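Local coordinates for putative type VI secretion protein (Escherichia coli, PDB 6SKI) that probably hydrolyses phospholipids as a toxic effector carried by the VgrG spike of the bacterial type VI secretion system, at residues 51-54 with 55-58; 295-298 with 299-303; 387-390 with 391-394. All blocks are in the same frame, centred on the assembly; numbering follows the deposited sequence.

Contact 1 of 3, residues 51-54 with 55-58; sequences ENTA and SRLM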
loop_
_atom_site.group_PDB
_atom_site.type_symbol
_atom_site.label_atom_id
_atom_site.label_comp_id
_atom_site.label_asym_id
_atom_site.label_seq_id
_atom_site.Cartn_x
_atom_site.Cartn_y
_atom_site.Cartn_z
ATOM N N GLU A 51 -9.839 2.540 -8.221
ATOM C CA GLU A 51 -9.905 1.175 -7.723
ATOM C C GLU A 51 -10.601 0.290 -8.747
ATOM O O GLU A 51 -11.620 0.674 -9.328
ATOM C CB GLU A 51 -10.653 1.137 -6.392
ATOM C CG GLU A 51 -10.279 -0.025 -5.503
ATOM C CD GLU A 51 -11.018 -0.002 -4.183
ATOM O OE1 GLU A 51 -11.941 0.824 -4.032
ATOM O OE2 GLU A 51 -10.675 -0.807 -3.294
ATOM N N ASN A 52 -10.053 -0.900 -8.970
ATOM C CA ASN A 52 -10.641 -1.779 -9.966
ATOM C C ASN A 52 -11.943 -2.382 -9.447
ATOM O O ASN A 52 -12.267 -2.304 -8.260
ATOM C CB ASN A 52 -9.660 -2.878 -10.380
ATOM C CG ASN A 52 -9.098 -3.646 -9.202
ATOM O OD1 ASN A 52 -9.718 -3.741 -8.146
ATOM N ND2 ASN A 52 -7.913 -4.209 -9.384
ATOM N N THR A 53 -12.698 -2.981 -10.368
ATOM C CA THR A 53 -14.005 -3.524 -10.015
ATOM C C THR A 53 -13.887 -4.614 -8.958
ATOM O O THR A 53 -14.738 -4.721 -8.071
ATOM C CB THR A 53 -14.700 -4.059 -11.267
ATOM O OG1 THR A 53 -14.992 -2.970 -12.150
ATOM C CG2 THR A 53 -15.998 -4.756 -10.910
ATOM N N ALA A 54 -12.828 -5.423 -9.028
ATOM C CA ALA A 54 -12.706 -6.563 -8.126
ATOM C C ALA A 54 -12.564 -6.123 -6.673
ATOM O O ALA A 54 -13.163 -6.727 -5.778
ATOM C CB ALA A 54 -11.526 -7.433 -8.549
ATOM N N SER A 55 -11.781 -5.074 -6.416
ATOM C CA SER A 55 -11.626 -4.572 -5.053
ATOM C C SER A 55 -12.935 -3.994 -4.526
ATOM O O SER A 55 -13.349 -4.265 -3.388
ATOM C CB SER A 55 -10.527 -3.513 -5.022
ATOM O OG SER A 55 -9.262 -4.081 -4.753
ATOM N N ARG A 56 -13.597 -3.182 -5.349
ATOM C CA ARG A 56 -14.867 -2.588 -4.954
ATOM C C ARG A 56 -15.903 -3.662 -4.660
ATOM O O ARG A 56 -16.727 -3.508 -3.753
ATOM C CB ARG A 56 -15.352 -1.650 -6.056
ATOM C CG ARG A 56 -14.458 -0.442 -6.260
ATOM C CD ARG A 56 -15.142 0.614 -7.101
ATOM N NE ARG A 56 -16.209 0.048 -7.917
ATOM C CZ ARG A 56 -16.105 -0.180 -9.222
ATOM N NH1 ARG A 56 -14.979 0.109 -9.859
ATOM N NH2 ARG A 56 -17.124 -0.698 -9.891
ATOM N N LEU A 57 -15.873 -4.763 -5.413
ATOM C CA LEU A 57 -16.803 -5.856 -5.154
ATOM C C LEU A 57 -16.405 -6.650 -3.920
ATOM O O LEU A 57 -17.276 -7.150 -3.205
ATOM C CB LEU A 57 -16.892 -6.777 -6.367
ATOM C CG LEU A 57 -17.499 -6.152 -7.617
ATOM C CD1 LEU A 57 -17.607 -7.179 -8.719
ATOM C CD2 LEU A 57 -18.849 -5.553 -7.298
ATOM N N MET A 58 -15.103 -6.781 -3.657
ATOM C CA MET A 58 -14.662 -7.375 -2.402
ATOM C C MET A 58 -15.207 -6.602 -1.218
ATOM O O MET A 58 -15.488 -7.186 -0.167
ATOM C CB MET A 58 -13.136 -7.405 -2.341
ATOM C CG MET A 58 -12.525 -8.782 -2.424
ATOM S SD MET A 58 -10.763 -8.749 -2.067
ATOM C CE MET A 58 -10.767 -8.943 -0.290
#
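Asn52 and Ser55 meet at the start of helix 53-58, where the Asn52 side chain reaches forward and OD1 accepts from Ser55 N at 3.0 Å. This is the classic N-cap bond, moderately bent at 157°, with the donor tilted from the amide's carbonyl plane. A first torsion of 53°, placing CG between the backbone N and the carbonyl carbon, turns the amide back over the first turn. Beside it the extended Glu51 chain runs along the same turn, and OE2 comes within 3.2 Å of Ser55 CB. The Glu51 and Arg56 side chains run antiparallel past one another; Glu51 OE1 lies 3.6 Å from Arg56 CG, so the carboxylate meets the aliphatic stem and not the charge. Bent at chi3, the arginine lays one guanidinium face, near its rim, over Thr53 CA, while NH1 makes a weak bond of 3.4 Å to Glu51 O. The methyl branch of Thr53, CG2, lies alongside Leu57 CD1, 3.6 Å away, and Leu57 N donates to Thr53 O at 2.9 Å. Farther out, Glu51 OE1 forms a salt bridge with Lys59 and Ser55 OG is hydrogen-bonded to Arg198. Helix 144-154 packs on the turn through Ile153, which touches Asn52, Ala54 and Ser55, and through Leu146, which touches Leu57. The chemistry is thus divided by position: Asn52 satisfies an amide N-H that has no preceding helical carbonyl to use, and the nearby glutamate would probably interact favourably with the positive end of the helix dipole.

Contact 2 of 3, residues 295-298 with 299-303; sequences NSIK and GMWPE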
loop_
_atom_site.group_PDB
_atom_site.type_symbol
_atom_site.label_atom_id
_atom_site.label_comp_id
_atom_site.label_asym_id
_atom_site.label_seq_id
_atom_site.Cartn_x
_atom_site.Cartn_y
_atom_site.Cartn_z
ATOM N N ASN A 295 -3.954 -3.465 11.337
ATOM C CA ASN A 295 -3.036 -4.454 11.887
ATOM C C ASN A 295 -1.920 -3.682 12.578
ATOM O O ASN A 295 -1.080 -3.066 11.917
ATOM C CB ASN A 295 -2.488 -5.381 10.806
ATOM C CG ASN A 295 -3.573 -6.159 10.104
ATOM O OD1 ASN A 295 -3.767 -7.344 10.366
ATOM N ND2 ASN A 295 -4.287 -5.502 9.204
ATOM N N SER A 296 -1.919 -3.708 13.902
ATOM C CA SER A 296 -1.052 -2.843 14.682
ATOM C C SER A 296 0.205 -3.578 15.123
ATOM O O SER A 296 0.191 -4.781 15.387
ATOM C CB SER A 296 -1.789 -2.300 15.905
ATOM O OG SER A 296 -0.882 -1.795 16.864
ATOM N N ILE A 297 1.298 -2.828 15.196
ATOM C CA ILE A 297 2.568 -3.315 15.703
ATOM C C ILE A 297 2.897 -2.675 17.049
ATOM O O ILE A 297 4.048 -2.671 17.474
ATOM C CB ILE A 297 3.693 -3.097 14.679
ATOM C CG1 ILE A 297 4.024 -1.610 14.555
ATOM C CG2 ILE A 297 3.297 -3.661 13.332
ATOM C CD1 ILE A 297 5.242 -1.323 13.726
ATOM N N LYS A 298 1.887 -2.146 17.734
ATOM C CA LYS A 298 2.092 -1.472 19.007
ATOM C C LYS A 298 2.467 -2.483 20.077
ATOM O O LYS A 298 1.850 -3.547 20.183
ATOM C CB LYS A 298 0.835 -0.712 19.418
ATOM C CG LYS A 298 1.053 0.256 20.561
ATOM C CD LYS A 298 0.619 1.654 20.185
ATOM C CE LYS A 298 1.323 2.691 21.037
ATOM N NZ LYS A 298 2.794 2.665 20.829
ATOM N N GLY A 299 3.485 -2.149 20.870
ATOM C CA GLY A 299 3.998 -3.010 21.901
ATOM C C GLY A 299 5.227 -3.790 21.485
ATOM O O GLY A 299 6.102 -4.045 22.319
ATOM N N MET A 300 5.315 -4.165 20.212
ATOM C CA MET A 300 6.459 -4.888 19.679
ATOM C C MET A 300 7.441 -3.970 18.964
ATOM O O MET A 300 8.653 -4.086 19.159
ATOM C CB MET A 300 5.982 -5.992 18.731
ATOM C CG MET A 300 4.768 -6.750 19.237
ATOM S SD MET A 300 5.140 -7.812 20.645
ATOM C CE MET A 300 3.544 -7.869 21.458
ATOM N N TRP A 301 6.943 -3.059 18.143
ATOM C CA TRP A 301 7.756 -2.116 17.387
ATOM C C TRP A 301 7.218 -0.714 17.585
ATOM O O TRP A 301 6.075 -0.529 18.018
ATOM C CB TRP A 301 7.750 -2.488 15.897
ATOM C CG TRP A 301 8.505 -3.732 15.596
ATOM C CD1 TRP A 301 7.982 -4.967 15.374
ATOM C CD2 TRP A 301 9.924 -3.869 15.489
ATOM N NE1 TRP A 301 8.987 -5.868 15.129
ATOM C CE2 TRP A 301 10.190 -5.217 15.197
ATOM C CE3 TRP A 301 10.995 -2.982 15.612
ATOM C CZ2 TRP A 301 11.480 -5.699 15.019
ATOM C CZ3 TRP A 301 12.273 -3.461 15.437
ATOM C CH2 TRP A 301 12.507 -4.806 15.145
ATOM N N PRO A 302 8.022 0.309 17.294
ATOM C CA PRO A 302 7.547 1.689 17.441
ATOM C C PRO A 302 6.381 1.989 16.513
ATOM O O PRO A 302 6.449 1.767 15.303
ATOM C CB PRO A 302 8.787 2.515 17.086
ATOM C CG PRO A 302 9.895 1.633 17.530
ATOM C CD PRO A 302 9.465 0.297 17.000
ATOM N N GLU A 303 5.301 2.499 17.096
ATOM C CA GLU A 303 4.081 2.801 16.362
ATOM C C GLU A 303 3.586 4.167 16.795
ATOM O O GLU A 303 3.415 4.414 17.992
ATOM C CB GLU A 303 3.004 1.746 16.614
ATOM C CG GLU A 303 1.670 2.093 15.996
ATOM C CD GLU A 303 0.806 0.880 15.760
ATOM O OE1 GLU A 303 1.322 -0.118 15.229
ATOM O OE2 GLU A 303 -0.392 0.922 16.105
#
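An ST turn begins the loop between strands 294-296 and 303-306, and Ser296 and Glu303 clasp its two ends together. Ser296 OG accepts from Lys298 N at 2.9 Å and donates to Glu303 OE2, also at 2.9 Å, so one hydroxyl both makes the turn and ties it to the returning chain. The other carboxylate oxygen, Glu303 OE1, accepts from the backbone N of Ile297 at 2.7 Å. Both oxygens are met on their syn sides, somewhat out of the carboxylate plane, and this two-point grip fixes the rotation of the group. The extended Glu303 chain, CG opposite the backbone N with chi1 174°, carries it across the loop. Thr283 adds a weak bond to OE2. Within the loop, Trp301 N donates to Ile297 O at 3.0 Å, almost straight on, and Ile297 CD1 packs against Trp301 CB at 3.5 Å. The indole extends outward from the turn to Leu271, whose O accepts from NE1. Gly299, at phi 98°, adopts a backbone conformation suited to glycine. The arrangement is an ST turn closed by a carboxylate that accepts from a hydroxyl and a main-chain N, in the region assigned to the Tle1-like catalytic family of the α/β-hydrolase clan; strand 303-306 pairs in parallel with 278-284 at one end of the mixed sheet.

Contact 3 of 3, residues 387-390 with 391-394; sequences NNSN and QRRA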
loop_
_atom_site.group_PDB
_atom_site.type_symbol
_atom_site.label_atom_id
_atom_site.label_comp_id
_atom_site.label_asym_id
_atom_site.label_seq_id
_atom_site.Cartn_x
_atom_site.Cartn_y
_atom_site.Cartn_z
ATOM N N ASN A 387 -47.686 5.492 -4.038
ATOM C CA ASN A 387 -48.843 5.115 -4.839
ATOM C C ASN A 387 -49.485 3.879 -4.225
ATOM O O ASN A 387 -48.985 2.762 -4.389
ATOM C CB ASN A 387 -48.435 4.857 -6.285
ATOM C CG ASN A 387 -48.444 6.115 -7.126
ATOM O OD1 ASN A 387 -48.088 6.089 -8.304
ATOM N ND2 ASN A 387 -48.851 7.228 -6.526
ATOM N N ASN A 388 -50.589 4.076 -3.510
ATOM C CA ASN A 388 -51.408 2.978 -3.011
ATOM C C ASN A 388 -52.855 3.298 -3.353
ATOM O O ASN A 388 -53.501 4.086 -2.654
ATOM C CB ASN A 388 -51.224 2.779 -1.508
ATOM C CG ASN A 388 -51.717 1.428 -1.038
ATOM O OD1 ASN A 388 -52.064 0.570 -1.846
ATOM N ND2 ASN A 388 -51.726 1.224 0.270
ATOM N N SER A 389 -53.358 2.694 -4.430
ATOM C CA SER A 389 -54.725 2.965 -4.859
ATOM C C SER A 389 -55.734 2.444 -3.848
ATOM O O SER A 389 -56.809 3.030 -3.675
ATOM C CB SER A 389 -54.971 2.345 -6.232
ATOM O OG SER A 389 -54.309 1.099 -6.348
ATOM N N ASN A 390 -55.404 1.342 -3.175
ATOM C CA ASN A 390 -56.312 0.776 -2.186
ATOM C C ASN A 390 -56.589 1.771 -1.069
ATOM O O ASN A 390 -57.734 1.935 -0.636
ATOM C CB ASN A 390 -55.727 -0.520 -1.631
ATOM C CG ASN A 390 -55.658 -1.615 -2.671
ATOM O OD1 ASN A 390 -56.548 -1.746 -3.508
ATOM N ND2 ASN A 390 -54.594 -2.401 -2.630
ATOM N N GLN A 391 -55.546 2.447 -0.586
ATOM C CA GLN A 391 -55.741 3.462 0.441
ATOM C C GLN A 391 -56.315 4.745 -0.146
ATOM O O GLN A 391 -57.018 5.486 0.549
ATOM C CB GLN A 391 -54.428 3.732 1.172
ATOM C CG GLN A 391 -53.964 2.574 2.036
ATOM C CD GLN A 391 -54.703 2.476 3.356
ATOM O OE1 GLN A 391 -55.931 2.419 3.395
ATOM N NE2 GLN A 391 -53.952 2.453 4.449
ATOM N N ARG A 392 -56.024 5.032 -1.417
ATOM C CA ARG A 392 -56.628 6.200 -2.052
ATOM C C ARG A 392 -58.144 6.074 -2.099
ATOM O O ARG A 392 -58.861 7.069 -1.947
ATOM C CB ARG A 392 -56.073 6.394 -3.462
ATOM C CG ARG A 392 -54.909 7.355 -3.544
ATOM C CD ARG A 392 -54.680 7.815 -4.973
ATOM N NE ARG A 392 -54.443 6.707 -5.893
ATOM C CZ ARG A 392 -53.267 6.111 -6.062
ATOM N NH1 ARG A 392 -52.209 6.513 -5.372
ATOM N NH2 ARG A 392 -53.147 5.113 -6.925
ATOM N N ARG A 393 -58.651 4.859 -2.316
ATOM C CA ARG A 393 -60.094 4.656 -2.260
ATOM C C ARG A 393 -60.623 4.828 -0.844
ATOM O O ARG A 393 -61.775 5.235 -0.660
ATOM C CB ARG A 393 -60.457 3.275 -2.803
ATOM C CG ARG A 393 -60.302 3.146 -4.302
ATOM C CD ARG A 393 -60.663 1.754 -4.776
ATOM N NE ARG A 393 -59.622 0.779 -4.476
ATOM C CZ ARG A 393 -59.757 -0.204 -3.596
ATOM N NH1 ARG A 393 -60.890 -0.340 -2.922
ATOM N NH2 ARG A 393 -58.762 -1.050 -3.385
ATOM N N ALA A 394 -59.804 4.528 0.162
ATOM C CA ALA A 394 -60.165 4.799 1.545
ATOM C C ALA A 394 -59.958 6.255 1.932
ATOM O O ALA A 394 -60.330 6.643 3.044
ATOM C CB ALA A 394 -59.363 3.898 2.486
#
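Arg392 folds its guanidinium back over the backbone that starts its own helix, one face covering Ser389 CA and Asn388 C near the rim of the group. The setting is the N-terminal turn of the short helix 389-394, which links strands 376-386 and 398-409, with Asn388 in the N-cap position. A bend at chi3 of -57° brings the group round, so that NH2 approaches Ser389 CB at 3.4 Å. Asn387 comes across from the preceding loop; its amide plane stands 82° from the guanidinium, and its ND2 lies 3.6 Å from Arg392 NH1. As modelled, two donors face each other, so this is a packing approach and not a bond. The backbone closes the turn: Arg392 N donates to Asn388 O at 3.0 Å, and Arg393 N to Ser389 O at 2.9 Å. The bond from Ala394 N to Asn390 O is weak. Asn390 and Arg393 run side by side, pointing the same way, with flat ends nearly perpendicular; the modelled approach of Arg393 NH2 to Asn390 OD1 is too short to be trusted in detail. Outside the two segments, Gln391 touches Val396 and Arg392 touches Ile397, both in the loop that follows. At the cap itself, the Asn388 amide crosses Gln391, and Asn388 ND2 lies 3.2 Å from Gln391 CG.

How the contacts relate
Two of the three contacts are helix starts with asparagine at the N-cap position, yet their surroundings differ. Contact 1 is partly buried, its centre about 14 Å from the chain's centre, packed by helix 144-154 and engaged by Arg198 and Lys59. Contact 3 is a surface turn, its centre about 52 Å from the chain's, where exposed polar side chains lie mainly against their own backbone. Contact 2 has no helix: in the region assigned to the Tle1-like catalytic family, a carboxylate and a hydroxyl tie a strand-connecting loop together. Contacts 1 and 2 lie on opposite sides of the chain's centre, about 12 Å apart at their nearest atoms; contact 3 is about 31 Å and about 47 Å from them, respectively, between nearest atoms.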